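Local coordinates for response regulator protein (Burkholderia pseudomallei, PDB 3RQI) that probably acts as a two-component response regulator, pairing a phosphorylatable receiver domain with a Fis-type helix-turn-helix region that is likely to bind DNA, at residues S124-Q127 with A128-L132; T93-Q96 with A97-G101. All blocks are in the same frame, centred on the assembly; numbering follows the deposited sequence. Where two conformers were deposited one is given.

Contact 1. Residues S124-Q127 with A128-L132; sequences SEVQ and AEEAL
Val126 and Glu130 meet through the flat carboxylate of Glu130, one turn apart on the alpha helix 123-133. One face of that carboxylate is turned to Val126. Val126 CG1 lies over this face in van der Waals contact, 3.6 Å from Glu130 OE2. Val126 has CG1 anti to the backbone N (chi1 -179°), which carries this methyl forward along the helix to the glutamate. The chain of Glu130 runs extended beyond CG, and Glu130 CG itself rests 3.1 Å from Val126 O. The pair is exposed, and its backbone is joined by the bond from Glu130 N to Val126 O, 3.0 Å long and nearly straight at 169°.

Gln127 has its polar partner outside the helix. Gln127 CG stands anti to the carbonyl carbon, and the extended chain takes OE1 to Asn104 ND2, which donates a hydrogen bond to it. Gln127 O accepts from Ala131 N. On another side of the helix, in the conformer given for Glu125, Glu125 OE1 lies 5.2 Å from Glu129 OE1. A water donates to Glu129 OE1. Its second bond, to Glu125 OE1, is weak, and it is doubtful because Glu125 has two conformers.

Ser124 and Ala128 lie on the buried side, against helix 91-100 of the second subunit. There Ser124 OG is hydrogen-bonded to Gln96 and Lys99 of that subunit, and Ala128 packs on its Ala92. This turn therefore joins the helix to the partner chain. The small methyl of Ala128 sits close to the preceding turn, with Ala128 CB 3.4 Å from Ser124 O.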
loop_
_atom_site.group_PDB
_atom_site.type_symbol
_atom_site.label_atom_id
_atom_site.label_comp_id
_atom_site.label_asym_id
_atom_site.label_seq_id
_atom_site.Cartn_x
_atom_site.Cartn_y
_atom_site.Cartn_z
ATOM N N SER A 124 3.160 8.267 -8.484
ATOM C CA SER A 124 2.610 6.958 -8.116
ATOM C C SER A 124 2.516 5.992 -9.294
ATOM O O SER A 124 2.829 4.808 -9.141
ATOM C CB SER A 124 1.245 7.061 -7.359
ATOM O OG SER A 124 0.237 7.673 -8.178
ATOM N N GLU A 125 2.076 6.490 -10.454
ATOM C CA GLU A 125 1.947 5.605 -11.620
ATOM C C GLU A 125 3.313 5.060 -12.024
ATOM O O GLU A 125 3.415 3.863 -12.297
ATOM C CB GLU A 125 1.230 6.286 -12.800
ATOM C CG GLU A 125 0.983 5.398 -14.057
ATOM C CD GLU A 125 0.452 4.008 -13.753
ATOM O OE1 GLU A 125 1.202 3.020 -13.956
ATOM O OE2 GLU A 125 -0.711 3.894 -13.315
ATOM N N VAL A 126 4.350 5.901 -12.029
ATOM C CA VAL A 126 5.735 5.443 -12.340
ATOM C C VAL A 126 6.228 4.417 -11.314
ATOM O O VAL A 126 6.817 3.378 -11.659
ATOM C CB VAL A 126 6.727 6.636 -12.379
ATOM C CG1 VAL A 126 8.165 6.164 -12.736
ATOM C CG2 VAL A 126 6.303 7.590 -13.459
ATOM N N GLN A 127 5.927 4.689 -10.053
ATOM C CA GLN A 127 6.410 3.812 -8.966
ATOM C C GLN A 127 5.717 2.439 -9.022
ATOM O O GLN A 127 6.347 1.400 -8.818
ATOM C CB GLN A 127 6.292 4.528 -7.591
ATOM C CG GLN A 127 7.353 5.697 -7.397
ATOM C CD GLN A 127 7.013 6.844 -6.385
ATOM O OE1 GLN A 127 6.061 6.774 -5.658
ATOM N NE2 GLN A 127 7.843 7.908 -6.375
ATOM N N ALA A 128 4.429 2.436 -9.347
ATOM C CA ALA A 128 3.686 1.189 -9.503
ATOM C C ALA A 128 4.244 0.327 -10.636
ATOM O O ALA A 128 4.435 -0.878 -10.463
ATOM C CB ALA A 128 2.175 1.466 -9.681
ATOM N N GLU A 129 4.524 0.945 -11.774
ATOM C CA GLU A 129 5.173 0.220 -12.885
ATOM C C GLU A 129 6.546 -0.346 -12.516
ATOM O O GLU A 129 6.838 -1.513 -12.813
ATOM C CB GLU A 129 5.299 1.092 -14.127
ATOM C CG GLU A 129 6.002 0.370 -15.328
ATOM C CD GLU A 129 5.323 -0.950 -15.715
ATOM O OE1 GLU A 129 4.091 -1.063 -15.521
ATOM O OE2 GLU A 129 6.008 -1.868 -16.243
ATOM N N GLU A 130 7.388 0.477 -11.884
ATOM C CA GLU A 130 8.716 0.020 -11.428
ATOM C C GLU A 130 8.556 -1.182 -10.492
ATOM O O GLU A 130 9.310 -2.154 -10.583
ATOM C CB GLU A 130 9.493 1.160 -10.752
ATOM C CG GLU A 130 9.755 2.346 -11.709
ATOM C CD GLU A 130 10.463 3.549 -11.075
ATOM O OE1 GLU A 130 10.369 3.761 -9.840
ATOM O OE2 GLU A 130 11.103 4.312 -11.838
ATOM N N ALA A 131 7.539 -1.143 -9.624
ATOM C CA ALA A 131 7.334 -2.266 -8.686
ATOM C C ALA A 131 6.975 -3.556 -9.429
ATOM O O ALA A 131 7.467 -4.633 -9.105
ATOM C CB ALA A 131 6.250 -1.930 -7.631
ATOM N N LEU A 132 6.101 -3.445 -10.416
ATOM C CA LEU A 132 5.679 -4.628 -11.154
ATOM C C LEU A 132 6.846 -5.252 -11.943
ATOM O O LEU A 132 6.870 -6.463 -12.162
ATOM C CB LEU A 132 4.458 -4.327 -12.027
ATOM C CG LEU A 132 3.151 -4.146 -11.214
ATOM C CD1 LEU A 132 2.039 -3.604 -12.066
ATOM C CD2 LEU A 132 2.687 -5.409 -10.503
HETATM O O HOH W 1 1.810 -0.308 -14.447
#

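Contact 2. Residues T93-Q96 with A97-G101; sequences TAVQ and AVKDG. With SO4 (sulfate ion), chain D.
Gln96 and Asp100 form a local i to i+4 contact in the last turns of helix 91-100. This helix is the crossover of the beta-alpha-beta unit between strands 81-86 and 104-107 of the CheY-like receiver fold. Gln96 NE2 donates to Asp100 OD1 at 3.0 Å and 157°. The carboxylate oxygen is met from above its plane, while the bond stays close to the amide plane of Gln96. The two planes are 52° apart. Gln96 bends at chi2 (60°), which turns NE2 forward along the helix to the aspartate.

The amide has a second grip. Gln96 OE1 is hydrogen-bonded to Ser124 of the second subunit, so both ends of the group are held and its rotation is fixed. Lys99 lies alongside Val95, with Lys99 CE 4.0 Å from Val95 CG1. Its extended chain carries NZ to sulfate O3 at 2.9 Å. NZ also bonds to Ser124 and Asp103 O of the second subunit, whose Arg81 and Asn122 backbone N bind the same sulfate.

Ala97 packs on Leu67 and Ile70 of helix 67-76. The helix ends in a Schellman motif at Gly101, whose phi is positive and whose N bonds to Val98 O. The same amide that binds Asp100 also bonds to the partner chain, which makes this polar face part of the subunit interface. The sulfate, probably from the crystallisation liquor, may mark a site for an anion there.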
loop_
_atom_site.group_PDB
_atom_site.type_symbol
_atom_site.label_atom_id
_atom_site.label_comp_id
_atom_site.label_asym_id
_atom_site.label_seq_id
_atom_site.Cartn_x
_atom_site.Cartn_y
_atom_site.Cartn_z
ATOM N N THR A 93 -2.466 0.840 5.582
ATOM C CA THR A 93 -2.510 2.300 5.777
ATOM C C THR A 93 -2.336 3.079 4.481
ATOM O O THR A 93 -2.862 4.185 4.353
ATOM C CB THR A 93 -1.514 2.751 6.828
ATOM O OG1 THR A 93 -0.211 2.284 6.476
ATOM C CG2 THR A 93 -1.908 2.221 8.165
ATOM N N ALA A 94 -1.620 2.504 3.515
ATOM C CA ALA A 94 -1.440 3.170 2.215
ATOM C C ALA A 94 -2.787 3.217 1.472
ATOM O O ALA A 94 -3.164 4.247 0.974
ATOM C CB ALA A 94 -0.356 2.446 1.412
ATOM N N VAL A 95 -3.512 2.093 1.453
ATOM C CA VAL A 95 -4.869 2.051 0.862
ATOM C C VAL A 95 -5.729 3.154 1.507
ATOM O O VAL A 95 -6.315 3.958 0.758
ATOM C CB VAL A 95 -5.510 0.640 1.068
ATOM C CG1 VAL A 95 -7.013 0.650 0.729
ATOM C CG2 VAL A 95 -4.792 -0.437 0.223
ATOM N N GLN A 96 -5.821 3.216 2.856
ATOM C CA GLN A 96 -6.716 4.177 3.480
ATOM C C GLN A 96 -6.235 5.616 3.267
ATOM O O GLN A 96 -7.054 6.513 3.048
ATOM C CB GLN A 96 -6.909 3.863 4.964
ATOM C CG GLN A 96 -8.057 4.664 5.617
ATOM C CD GLN A 96 -9.374 4.353 4.909
ATOM O OE1 GLN A 96 -9.682 3.185 4.647
ATOM N NE2 GLN A 96 -10.138 5.393 4.577
ATOM N N ALA A 97 -4.920 5.820 3.315
ATOM C CA ALA A 97 -4.398 7.171 3.093
ATOM C C ALA A 97 -4.779 7.743 1.737
ATOM O O ALA A 97 -5.137 8.948 1.614
ATOM C CB ALA A 97 -2.874 7.202 3.258
ATOM N N VAL A 98 -4.744 6.887 0.723
ATOM C CA VAL A 98 -5.089 7.343 -0.629
ATOM C C VAL A 98 -6.583 7.598 -0.695
ATOM O O VAL A 98 -7.038 8.585 -1.295
ATOM C CB VAL A 98 -4.611 6.333 -1.716
ATOM C CG1 VAL A 98 -5.151 6.753 -3.112
ATOM C CG2 VAL A 98 -3.112 6.176 -1.662
ATOM N N LYS A 99 -7.394 6.749 -0.048
ATOM C CA LYS A 99 -8.836 7.010 -0.051
ATOM C C LYS A 99 -9.176 8.363 0.586
ATOM O O LYS A 99 -10.106 9.056 0.159
ATOM C CB LYS A 99 -9.595 5.898 0.704
ATOM C CG LYS A 99 -9.614 4.541 0.042
ATOM C CD LYS A 99 -10.624 3.664 0.778
ATOM C CE LYS A 99 -10.677 2.281 0.180
ATOM N NZ LYS A 99 -11.777 1.491 0.765
ATOM N N ASP A 100 -8.396 8.731 1.611
ATOM C CA ASP A 100 -8.583 9.953 2.399
ATOM C C ASP A 100 -8.133 11.204 1.632
ATOM O O ASP A 100 -8.470 12.342 2.032
ATOM C CB ASP A 100 -7.784 9.854 3.723
ATOM C CG ASP A 100 -8.363 8.844 4.708
ATOM O OD1 ASP A 100 -9.484 8.354 4.510
ATOM O OD2 ASP A 100 -7.645 8.519 5.681
ATOM N N GLY A 101 -7.383 10.980 0.550
ATOM C CA GLY A 101 -6.924 12.051 -0.322
ATOM C C GLY A 101 -5.435 12.232 -0.513
ATOM O O GLY A 101 -5.039 13.144 -1.259
HETATM S S SO4 D . -15.410 2.137 1.538
HETATM O O1 SO4 D . -15.022 0.865 2.092
HETATM O O2 SO4 D . -16.423 2.745 2.412
HETATM O O3 SO4 D . -14.215 2.987 1.453
HETATM O O4 SO4 D . -15.978 1.989 0.191
#

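Both contacts are local, between successive turns of one helix, but they lie on different helices, and their centres are about 17 Å apart. Contact 2 is largely buried and belongs to the crossover to the edge strand 104-107. Contact 1 is partly buried, with glutamates on its outer side. The two do not touch within one chain. They meet across the dimer instead, where residues 124-132 of one subunit pack on helix 91-100 of the other. Both share the backbone bonds of a helix. Contact 2 adds a side-chain bond from amide to carboxylate, while contact 1 has a methyl against a carboxylate and a water at its glutamates.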